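Local coordinates for putative ABC transporter amino acid-binding protein (Sinorhizobium meliloti, PDB 2Q88) that binds the compatible solute ectoine and probably hands it to an ABC transporter as its substrate-binding protein, at residues A[79-93]-A[201-215]. Sequence-based numbering, arbitrary orientation.
With CD (cadmium ion), chain D; 4CS ((4S)-2-methyl-1,4,5,6-tetrahydropyrimidine-4-carboxylic acid), chain F.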
loop_
_atom_site.group_PDB
_atom_site.type_symbol
_atom_site.label_atom_id
_atom_site.label_comp_id
_atom_site.label_asym_id
_atom_site.label_seq_id
_atom_site.Cartn_x
_atom_site.Cartn_y
_atom_site.Cartn_z
ATOM N N GLY A 79 1.743 2.687 0.838
ATOM C CA GLY A 79 1.968 1.297 0.469
ATOM C C GLY A 79 1.467 1.052 -0.945
ATOM O O GLY A 79 0.968 -0.036 -1.256
ATOM N N LEU A 80 1.588 2.066 -1.798
ATOM C CA LEU A 80 1.193 1.947 -3.212
ATOM C C LEU A 80 2.286 1.210 -3.984
ATOM O O LEU A 80 3.280 1.806 -4.427
ATOM C CB LEU A 80 0.881 3.321 -3.827
ATOM C CG LEU A 80 0.221 3.301 -5.215
ATOM C CD1 LEU A 80 -1.261 2.931 -5.146
ATOM C CD2 LEU A 80 0.411 4.634 -5.910
ATOM N N PHE A 81 2.104 -0.100 -4.117
ATOM C CA PHE A 81 3.141 -0.989 -4.612
ATOM C C PHE A 81 3.593 -0.631 -6.027
ATOM O O PHE A 81 2.770 -0.252 -6.869
ATOM C CB PHE A 81 2.656 -2.443 -4.600
ATOM C CG PHE A 81 2.329 -2.987 -3.228
ATOM C CD1 PHE A 81 3.218 -2.836 -2.159
ATOM C CD2 PHE A 81 1.165 -3.744 -3.032
ATOM C CE1 PHE A 81 2.917 -3.381 -0.896
ATOM C CE2 PHE A 81 0.861 -4.286 -1.766
ATOM C CZ PHE A 81 1.742 -4.100 -0.713
ATOM N N MET A 82 4.897 -0.762 -6.277
ATOM C CA MET A 82 5.474 -0.458 -7.584
ATOM C C MET A 82 5.116 -1.512 -8.605
ATOM O O MET A 82 5.218 -2.706 -8.333
ATOM C CB MET A 82 6.994 -0.367 -7.504
ATOM C CG MET A 82 7.513 0.691 -6.547
ATOM S SD MET A 82 9.275 0.996 -6.869
ATOM C CE MET A 82 9.747 1.677 -5.296
ATOM N N LYS A 83 4.723 -1.044 -9.787
ATOM C CA LYS A 83 4.398 -1.886 -10.929
ATOM C C LYS A 83 4.718 -1.092 -12.182
ATOM O O LYS A 83 4.582 0.131 -12.184
ATOM C CB LYS A 83 2.905 -2.216 -10.961
ATOM C CG LYS A 83 2.387 -3.035 -9.810
ATOM C CD LYS A 83 0.893 -2.814 -9.652
ATOM C CE LYS A 83 0.111 -3.527 -10.727
ATOM N NZ LYS A 83 -1.352 -3.392 -10.477
ATOM N N PRO A 84 5.118 -1.773 -13.250
ATOM C CA PRO A 84 5.442 -1.106 -14.516
ATOM C C PRO A 84 4.459 0.022 -14.871
ATOM O O PRO A 84 4.887 1.157 -15.055
ATOM C CB PRO A 84 5.383 -2.251 -15.521
ATOM C CG PRO A 84 5.888 -3.433 -14.724
ATOM C CD PRO A 84 5.301 -3.237 -13.333
ATOM N N GLU A 85 3.158 -0.282 -14.904
ATOM C CA GLU A 85 2.099 0.704 -15.205
ATOM C C GLU A 85 2.090 1.924 -14.303
ATOM O O GLU A 85 1.865 3.040 -14.766
ATOM C CB GLU A 85 0.710 0.066 -15.162
ATOM C CG GLU A 85 0.577 -1.063 -14.150
ATOM C CD GLU A 85 0.980 -2.393 -14.755
ATOM O OE1 GLU A 85 2.061 -2.906 -14.412
ATOM O OE2 GLU A 85 0.215 -2.915 -15.599
ATOM N N ARG A 86 2.299 1.699 -13.006
ATOM C CA ARG A 86 2.340 2.788 -12.046
ATOM C C ARG A 86 3.640 3.564 -12.178
ATOM O O ARG A 86 3.642 4.782 -12.084
ATOM C CB ARG A 86 2.205 2.257 -10.623
ATOM C CG ARG A 86 0.883 1.572 -10.327
ATOM C CD ARG A 86 0.811 1.044 -8.891
ATOM N NE ARG A 86 -0.512 0.523 -8.579
ATOM C CZ ARG A 86 -0.854 -0.026 -7.422
ATOM N NH1 ARG A 86 0.038 -0.156 -6.443
ATOM N NH2 ARG A 86 -2.105 -0.453 -7.242
ATOM N N CYS A 87 4.737 2.839 -12.389
ATOM C CA CYS A 87 6.058 3.439 -12.576
ATOM C C CYS A 87 6.102 4.409 -13.759
ATOM O O CYS A 87 6.843 5.390 -13.728
ATOM C CB CYS A 87 7.119 2.344 -12.730
ATOM S SG CYS A 87 7.297 1.371 -11.216
ATOM N N ALA A 88 5.285 4.146 -14.774
ATOM C CA ALA A 88 5.184 5.015 -15.947
ATOM C C ALA A 88 4.436 6.323 -15.670
ATOM O O ALA A 88 4.590 7.287 -16.415
ATOM C CB ALA A 88 4.525 4.267 -17.090
ATOM N N ALA A 89 3.630 6.345 -14.605
ATOM C CA ALA A 89 2.728 7.469 -14.302
ATOM C C ALA A 89 3.266 8.405 -13.225
ATOM O O ALA A 89 2.867 9.566 -13.158
ATOM C CB ALA A 89 1.353 6.945 -13.887
ATOM N N VAL A 90 4.156 7.886 -12.378
ATOM C CA VAL A 90 4.701 8.632 -11.238
ATOM C C VAL A 90 6.217 8.472 -11.121
ATOM O O VAL A 90 6.798 7.568 -11.721
ATOM C CB VAL A 90 4.059 8.168 -9.900
ATOM C CG1 VAL A 90 2.568 8.405 -9.915
ATOM C CG2 VAL A 90 4.351 6.696 -9.642
ATOM N N ALA A 91 6.847 9.350 -10.344
ATOM C CA ALA A 91 8.261 9.224 -10.004
ATOM C C ALA A 91 8.374 8.632 -8.595
ATOM O O ALA A 91 8.136 9.318 -7.610
ATOM C CB ALA A 91 8.936 10.584 -10.064
ATOM N N TYR A 92 8.729 7.352 -8.532
ATOM C CA TYR A 92 8.859 6.607 -7.286
ATOM C C TYR A 92 10.212 6.815 -6.638
ATOM O O TYR A 92 11.230 6.961 -7.322
ATOM C CB TYR A 92 8.710 5.109 -7.559
ATOM C CG TYR A 92 7.308 4.545 -7.432
ATOM C CD1 TYR A 92 6.669 4.476 -6.196
ATOM C CD2 TYR A 92 6.657 4.017 -8.542
ATOM C CE1 TYR A 92 5.385 3.927 -6.076
ATOM C CE2 TYR A 92 5.375 3.470 -8.441
ATOM C CZ TYR A 92 4.750 3.439 -7.215
ATOM O OH TYR A 92 3.493 2.894 -7.118
ATOM N N SER A 93 10.221 6.804 -5.310
ATOM C CA SER A 93 11.449 6.669 -4.559
ATOM C C SER A 93 11.946 5.235 -4.681
ATOM O O SER A 93 11.312 4.407 -5.317
ATOM C CB SER A 93 11.181 6.945 -3.079
ATOM O OG SER A 93 10.453 5.864 -2.516
ATOM N N TYR A 201 5.349 -7.715 -3.497
ATOM C CA TYR A 201 5.438 -6.342 -3.955
ATOM C C TYR A 201 6.230 -5.525 -2.942
ATOM O O TYR A 201 6.314 -5.907 -1.775
ATOM C CB TYR A 201 4.039 -5.727 -4.045
ATOM C CG TYR A 201 3.168 -6.212 -5.175
ATOM C CD1 TYR A 201 3.434 -5.844 -6.495
ATOM C CD2 TYR A 201 2.061 -7.018 -4.927
ATOM C CE1 TYR A 201 2.633 -6.284 -7.537
ATOM C CE2 TYR A 201 1.245 -7.465 -5.968
ATOM C CZ TYR A 201 1.542 -7.089 -7.268
ATOM O OH TYR A 201 0.759 -7.527 -8.307
ATOM N N CYS A 202 6.802 -4.416 -3.407
ATOM C CA CYS A 202 7.311 -3.355 -2.533
ATOM C C CYS A 202 6.776 -2.011 -2.988
ATOM O O CYS A 202 6.591 -1.777 -4.182
ATOM C CB CYS A 202 8.841 -3.276 -2.556
ATOM S SG CYS A 202 9.735 -4.731 -1.992
ATOM N N ASP A 203 6.548 -1.115 -2.039
ATOM C CA ASP A 203 6.150 0.238 -2.371
ATOM C C ASP A 203 7.339 1.220 -2.373
ATOM O O ASP A 203 8.491 0.836 -2.183
ATOM C CB ASP A 203 5.039 0.717 -1.420
ATOM C CG ASP A 203 5.569 1.409 -0.172
ATOM O OD1 ASP A 203 6.717 1.135 0.244
ATOM O OD2 ASP A 203 4.906 2.267 0.454
ATOM N N GLY A 204 7.037 2.479 -2.638
ATOM C CA GLY A 204 7.937 3.585 -2.347
ATOM C C GLY A 204 7.014 4.779 -2.273
ATOM O O GLY A 204 5.829 4.653 -2.591
ATOM N N ALA A 205 7.531 5.934 -1.871
ATOM C CA ALA A 205 6.756 7.157 -2.003
ATOM C C ALA A 205 6.669 7.518 -3.495
ATOM O O ALA A 205 7.651 7.381 -4.214
ATOM C CB ALA A 205 7.399 8.285 -1.206
ATOM N N ALA A 206 5.498 7.951 -3.957
ATOM C CA ALA A 206 5.341 8.357 -5.358
ATOM C C ALA A 206 5.179 9.869 -5.473
ATOM O O ALA A 206 4.380 10.461 -4.749
ATOM C CB ALA A 206 4.157 7.671 -5.983
ATOM N N PHE A 207 5.916 10.467 -6.409
ATOM C CA PHE A 207 5.863 11.902 -6.655
ATOM C C PHE A 207 5.428 12.158 -8.083
ATOM O O PHE A 207 5.539 11.281 -8.933
ATOM C CB PHE A 207 7.237 12.533 -6.411
ATOM C CG PHE A 207 7.785 12.261 -5.043
ATOM C CD1 PHE A 207 8.542 11.113 -4.797
ATOM C CD2 PHE A 207 7.542 13.142 -3.997
ATOM C CE1 PHE A 207 9.046 10.850 -3.518
ATOM C CE2 PHE A 207 8.044 12.884 -2.724
ATOM C CZ PHE A 207 8.793 11.732 -2.488
ATOM N N ARG A 208 4.918 13.358 -8.329
ATOM C CA ARG A 208 4.566 13.791 -9.673
ATOM C C ARG A 208 5.828 13.726 -10.541
ATOM O O ARG A 208 6.915 14.102 -10.086
ATOM C CB ARG A 208 4.030 15.221 -9.607
ATOM C CG ARG A 208 2.726 15.466 -10.329
ATOM C CD ARG A 208 2.351 16.957 -10.430
ATOM N NE ARG A 208 3.340 17.705 -11.209
ATOM C CZ ARG A 208 4.099 18.701 -10.748
ATOM N NH1 ARG A 208 3.990 19.124 -9.490
ATOM N NH2 ARG A 208 4.966 19.288 -11.559
ATOM N N LYS A 209 5.694 13.234 -11.774
ATOM C CA LYS A 209 6.834 13.099 -12.707
ATOM C C LYS A 209 7.704 14.355 -12.824
ATOM O O LYS A 209 8.943 14.270 -12.903
ATOM C CB LYS A 209 6.338 12.687 -14.098
ATOM C CG LYS A 209 6.023 11.207 -14.240
ATOM C CD LYS A 209 7.290 10.372 -14.285
ATOM C CE LYS A 209 6.997 8.971 -14.791
ATOM N NZ LYS A 209 8.097 8.032 -14.427
ATOM N N GLY A 210 7.053 15.515 -12.829
ATOM C CA GLY A 210 7.754 16.795 -12.879
ATOM C C GLY A 210 8.398 17.231 -11.576
ATOM O O GLY A 210 9.154 18.207 -11.550
ATOM N N ASP A 211 8.112 16.509 -10.495
ATOM C CA ASP A 211 8.718 16.777 -9.183
ATOM C C ASP A 211 9.927 15.870 -8.893
ATOM O O ASP A 211 10.186 15.534 -7.738
ATOM C CB ASP A 211 7.683 16.601 -8.061
ATOM C CG ASP A 211 6.754 17.798 -7.913
ATOM O OD1 ASP A 211 7.092 18.909 -8.377
ATOM O OD2 ASP A 211 5.652 17.717 -7.330
ATOM N N GLU A 212 10.658 15.489 -9.937
ATOM C CA GLU A 212 11.807 14.574 -9.816
ATOM C C GLU A 212 12.911 15.077 -8.880
ATOM O O GLU A 212 13.573 14.274 -8.232
ATOM C CB GLU A 212 12.381 14.207 -11.197
ATOM C CG GLU A 212 12.958 15.359 -12.022
ATOM C CD GLU A 212 14.476 15.537 -11.885
ATOM O OE1 GLU A 212 15.196 14.561 -11.554
ATOM O OE2 GLU A 212 14.969 16.661 -12.140
ATOM N N ALA A 213 13.100 16.393 -8.808
ATOM C CA ALA A 213 14.088 16.968 -7.900
ATOM C C ALA A 213 13.710 16.710 -6.434
ATOM O O ALA A 213 14.579 16.456 -5.604
ATOM C CB ALA A 213 14.262 18.459 -8.162
ATOM N N LEU A 214 12.417 16.766 -6.122
ATOM C CA LEU A 214 11.944 16.423 -4.767
ATOM C C LEU A 214 12.086 14.918 -4.477
ATOM O O LEU A 214 12.468 14.529 -3.374
ATOM C CB LEU A 214 10.500 16.901 -4.546
ATOM C CG LEU A 214 9.765 16.516 -3.250
ATOM C CD1 LEU A 214 10.404 17.150 -2.010
ATOM C CD2 LEU A 214 8.279 16.886 -3.353
ATOM N N ARG A 215 11.784 14.085 -5.465
ATOM C CA ARG A 215 12.029 12.636 -5.370
ATOM C C ARG A 215 13.512 12.334 -5.072
ATOM O O ARG A 215 13.805 11.535 -4.181
ATOM C CB ARG A 215 11.563 11.933 -6.651
ATOM C CG ARG A 215 11.621 10.415 -6.632
ATOM C CD ARG A 215 12.983 9.835 -6.944
ATOM N NE ARG A 215 13.553 10.411 -8.157
ATOM C CZ ARG A 215 13.313 9.960 -9.376
ATOM N NH1 ARG A 215 12.513 8.914 -9.558
ATOM N NH2 ARG A 215 13.884 10.548 -10.421
HETATM CD CD CD D . 17.395 14.758 -10.857
HETATM O O 4CS F . -2.550 -1.520 -4.737
HETATM C C 4CS F . -1.788 -1.475 -3.771
HETATM O OXT 4CS F . -0.723 -0.851 -3.853
HETATM C CA 4CS F . -2.143 -2.211 -2.486
HETATM C CB 4CS F . -3.614 -2.120 -2.131
HETATM C CAD 4CS F . -3.888 -2.925 -0.857
HETATM N NAG 4CS F . -2.998 -2.444 0.233
HETATM C CAI 4CS F . -1.749 -1.870 -0.046
HETATM C CAA 4CS F . -0.851 -1.365 1.096
HETATM N N 4CS F . -1.315 -1.718 -1.370
HETATM O O HOH W 1 3.128 4.558 -1.285
HETATM O O HOH W 2 6.617 -4.138 -6.405
HETATM O O HOH W 3 -1.518 -6.420 -9.310
HETATM O O HOH W 4 3.050 12.040 -12.332
HETATM O O HOH W 5 17.155 17.133 -10.696
HETATM O O HOH W 6 17.699 13.187 -11.138
HETATM O O HOH W 7 17.692 14.467 -13.323
#
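F81 and Y201 meet with nearly parallel planes that are slid apart and barely overlap; the closer touch is a CH-pi contact, Y201 CB over the F81 face, 3.6 Å from the ring centroid. G79 O lies over the opposite face, and CE2 of F81 reaches 3.4 Å to N of the bound ectoine. Were F81 an alanine, Y201 CB and the ectoine N beside CE2 would probably lose the ring they rest against. R86 NH1 and NH2 bond OXT and O of the ectoine carboxylate, and F81 N adds a third bond, to OXT. M82 N donates to C202 O (2.9 Å), nearly straight at 177°. M82 CG sits over the centre of one face of the Y92 ring, V90 CG2 toward the rim of the other, and Y92 OH donates to L80 O from above the carbonyl plane. A91 and F207 form an antiparallel hydrogen-bonded pair, each N donating to the other's O. K209, bent at chi2 (-73°), brings NZ to both C87 O and V90 O, each 3.0 Å away. R215 lays its guanidinium face over A91 CB; with Y92 O in the guanidinium plane, NH1 donates to it (3.2 Å). The contact joins a wall of this family 3 solute-binding protein's ectoine pocket to the antiparallel pair 91-92/206-207; strand 201-202 joins strand 98-106, helix 64-69 touches V90, and helix 250-254 packs on M82.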